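PDB 4QBN: nuclease from Salmonella phage SETP3, which probably cleaves nucleic acids as a magnesium-dependent nuclease of the VRR-NUC family, hydrolysing phosphodiester bonds. Local coordinates for residues T56-P60 / H61-E65. Sequence-based numbering, arbitrary orientation.
Sequences TKPDP and HQLRE. With SO4 (sulfate ion), chain C.
L63 and P58 meet where the loop after strand 44-50 turns into helix 60-71. The leucine fork lies over P58, CD1 by the carbonyl O and CD2 on the ring, 3.8 Å from P58 CB, as suits a branched apolar chain; the side chains cross at about a right angle. D59 is the N-cap residue, and its carbonyl accepts the first helical bond, from L63 N to D59 O (3.0 Å). P60 suits the first turn because it lacks an N-H where no helical acceptor faces it; its carbonyl O takes R64 N at 3.1 Å, and R64 CG packs against P60 O (3.5 Å).

Q62 reaches back: its CG lies beside its own backbone N (chi1 -71°) and the extended chain carries OE1 to D59 N, at 2.8 Å. This is one of the two bonds of a capping box, from the third helix residue to the N-cap N-H; the other, from the D59 carboxylate, is not made.

Q62 NE2 donates to sulfate O4 (3.0 Å). With CG between backbone N and carbonyl carbon (chi1 67°), H61 meets the sulfate at its ring edge, in plane, NE2 donating to O4 at 3.1 Å. The sulfate is probably from the crystallisation liquor; Q62, H61 and G32 N thus shape a small anion site from N-H donors.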
ATOM      1  N   THR A  56      19.435  13.879  -1.817  1.00 52.45           N
ATOM      2  CA  THR A  56      19.623  12.450  -1.919  1.00 52.22           C
ATOM      3  C   THR A  56      18.523  11.880  -2.787  1.00 44.10           C
ATOM      4  O   THR A  56      17.354  11.919  -2.411  1.00 50.72           O
ATOM      5  CB  THR A  56      19.622  11.776  -0.514  1.00 59.09           C
ATOM      6  OG1 THR A  56      20.716  12.285   0.259  1.00 71.88           O
ATOM      7  CG2 THR A  56      19.801  10.289  -0.642  1.00 58.72           C
ATOM      8  N   LYS A  57      18.891  11.327  -3.940  1.00 42.94           N
ATOM      9  CA  LYS A  57      17.893  10.684  -4.812  1.00 42.73           C
ATOM     10  C   LYS A  57      17.647   9.248  -4.306  1.00 38.20           C
ATOM     11  O   LYS A  57      18.540   8.626  -3.701  1.00 43.51           O
ATOM     12  CB  LYS A  57      18.412  10.629  -6.251  1.00 54.34           C
ATOM     13  CG  LYS A  57      18.749  11.975  -6.864  1.00 64.34           C
ATOM     14  CD  LYS A  57      19.038  11.836  -8.361  1.00 71.40           C
ATOM     15  CE  LYS A  57      20.406  11.260  -8.597  1.00 72.16           C
ATOM     16  NZ  LYS A  57      21.365  12.153  -7.935  1.00 75.93           N
ATOM     17  N   PRO A  58      16.460   8.714  -4.549  1.00 37.12           N
ATOM     18  CA  PRO A  58      16.236   7.281  -4.265  1.00 35.68           C
ATOM     19  C   PRO A  58      17.178   6.434  -5.135  1.00 39.41           C
ATOM     20  O   PRO A  58      17.704   6.929  -6.147  1.00 41.58           O
ATOM     21  CB  PRO A  58      14.784   7.073  -4.702  1.00 34.37           C
ATOM     22  CG  PRO A  58      14.145   8.450  -4.566  1.00 41.14           C
ATOM     23  CD  PRO A  58      15.228   9.407  -4.979  1.00 34.93           C
ATOM     24  N   ASP A  59      17.498   5.219  -4.703  1.00 43.52           N
ATOM     25  CA  ASP A  59      18.392   4.336  -5.477  1.00 41.93           C
ATOM     26  C   ASP A  59      17.678   3.866  -6.745  1.00 38.91           C
ATOM     27  O   ASP A  59      16.478   3.932  -6.802  1.00 36.33           O
ATOM     28  CB  ASP A  59      18.779   3.147  -4.621  1.00 53.10           C
ATOM     29  CG  ASP A  59      19.925   3.459  -3.660  1.00 72.01           C
ATOM     30  OD1 ASP A  59      20.802   4.301  -3.991  1.00 80.17           O
ATOM     31  OD2 ASP A  59      19.930   2.867  -2.560  1.00 79.20           O
ATOM     32  N   PRO A  60      18.414   3.331  -7.732  1.00 38.64           N
ATOM     33  CA  PRO A  60      17.800   2.894  -9.000  1.00 36.78           C
ATOM     34  C   PRO A  60      16.618   1.921  -8.875  1.00 36.43           C
ATOM     35  O   PRO A  60      15.641   2.110  -9.596  1.00 33.95           O
ATOM     36  CB  PRO A  60      18.955   2.196  -9.714  1.00 40.88           C
ATOM     37  CG  PRO A  60      20.148   2.950  -9.241  1.00 45.78           C
ATOM     38  CD  PRO A  60      19.884   3.226  -7.778  1.00 40.21           C
ATOM     39  N   HIS A  61      16.671   0.907  -8.015  1.00 36.64           N
ATOM     40  CA  HIS A  61      15.516   0.003  -7.968  1.00 35.68           C
ATOM     41  C   HIS A  61      14.322   0.698  -7.396  1.00 34.32           C
ATOM     42  O   HIS A  61      13.135   0.372  -7.720  1.00 31.51           O
ATOM     43  CB  HIS A  61      15.831  -1.261  -7.162  1.00 38.54           C
ATOM     44  CG  HIS A  61      16.040  -1.011  -5.710  1.00 38.40           C
ATOM     45  ND1 HIS A  61      17.157  -0.361  -5.224  1.00 39.69           N
ATOM     46  CD2 HIS A  61      15.286  -1.340  -4.622  1.00 37.68           C
ATOM     47  CE1 HIS A  61      17.109  -0.332  -3.899  1.00 40.57           C
ATOM     48  NE2 HIS A  61      15.982  -0.915  -3.511  1.00 43.36           N
ATOM     49  N   GLN A  62      14.599   1.659  -6.529  1.00 30.76           N
ATOM     50  CA  GLN A  62      13.483   2.421  -5.956  1.00 27.62           C
ATOM     51  C   GLN A  62      12.861   3.285  -7.045  1.00 26.09           C
ATOM     52  O   GLN A  62      11.621   3.404  -7.156  1.00 26.81           O
ATOM     53  CB  GLN A  62      13.966   3.266  -4.777  1.00 32.49           C
ATOM     54  CG  GLN A  62      14.307   2.438  -3.573  1.00 37.80           C
ATOM     55  CD  GLN A  62      15.125   3.164  -2.534  1.00 44.11           C
ATOM     56  OE1 GLN A  62      15.726   4.218  -2.789  1.00 44.01           O
ATOM     57  NE2 GLN A  62      15.126   2.617  -1.319  1.00 54.52           N
ATOM     58  N   LEU A  63      13.703   3.966  -7.815  1.00 31.30           N
ATOM     59  CA  LEU A  63      13.151   4.840  -8.852  1.00 28.23           C
ATOM     60  C   LEU A  63      12.279   4.061  -9.855  1.00 30.63           C
ATOM     61  O   LEU A  63      11.271   4.590 -10.319  1.00 26.68           O
ATOM     62  CB  LEU A  63      14.266   5.598  -9.612  1.00 34.09           C
ATOM     63  CG  LEU A  63      14.929   6.721  -8.784  1.00 35.80           C
ATOM     64  CD1 LEU A  63      16.123   7.370  -9.500  1.00 40.00           C
ATOM     65  CD2 LEU A  63      13.885   7.796  -8.374  1.00 40.33           C
ATOM     66  N   ARG A  64      12.716   2.858 -10.253  1.00 29.93           N
ATOM     67  CA  ARG A  64      11.934   2.100 -11.240  1.00 28.96           C
ATOM     68  C   ARG A  64      10.651   1.690 -10.603  1.00 26.48           C
ATOM     69  O   ARG A  64       9.603   1.759 -11.262  1.00 29.07           O
ATOM     70  CB  ARG A  64      12.692   0.867 -11.841  1.00 37.82           C
ATOM     71  CG  ARG A  64      13.263  -0.151 -10.869  1.00 58.24           C
ATOM     72  CD  ARG A  64      13.928  -1.407 -11.601  1.00 89.99           C
ATOM     73  NE  ARG A  64      14.530  -2.386 -10.672  1.00 85.27           N
ATOM     74  CZ  ARG A  64      14.326  -3.702 -10.686  1.00 75.68           C
ATOM     75  NH1 ARG A  64      13.544  -4.270 -11.579  1.00 70.37           N
ATOM     76  NH2 ARG A  64      14.911  -4.458  -9.787  1.00 79.12           N
ATOM     77  N   GLU A  65      10.702   1.297  -9.324  1.00 25.49           N
ATOM     78  CA  GLU A  65       9.438   0.931  -8.629  1.00 23.35           C
ATOM     79  C   GLU A  65       8.473   2.143  -8.536  1.00 25.95           C
ATOM     80  O   GLU A  65       7.259   2.044  -8.828  1.00 23.45           O
ATOM     81  CB  GLU A  65       9.764   0.385  -7.231  1.00 26.20           C
ATOM     82  CG  GLU A  65       8.506  -0.132  -6.476  1.00 27.52           C
ATOM     83  CD  GLU A  65       8.025  -1.520  -6.977  1.00 35.71           C
ATOM     84  OE1 GLU A  65       8.570  -2.039  -7.997  1.00 36.63           O
ATOM     85  OE2 GLU A  65       7.139  -2.145  -6.302  1.00 32.81           O
TER
HETATM   86  S   SO4 C 101      14.773  -0.965   0.132  1.00 54.89           S
HETATM   87  O1  SO4 C 101      16.216  -1.226   0.014  1.00 62.23           O
HETATM   88  O2  SO4 C 101      14.101  -2.270   0.194  1.00 48.01           O
HETATM   89  O3  SO4 C 101      14.495  -0.162   1.323  1.00 54.43           O
HETATM   90  O4  SO4 C 101      14.305  -0.204  -1.016  1.00 57.67           O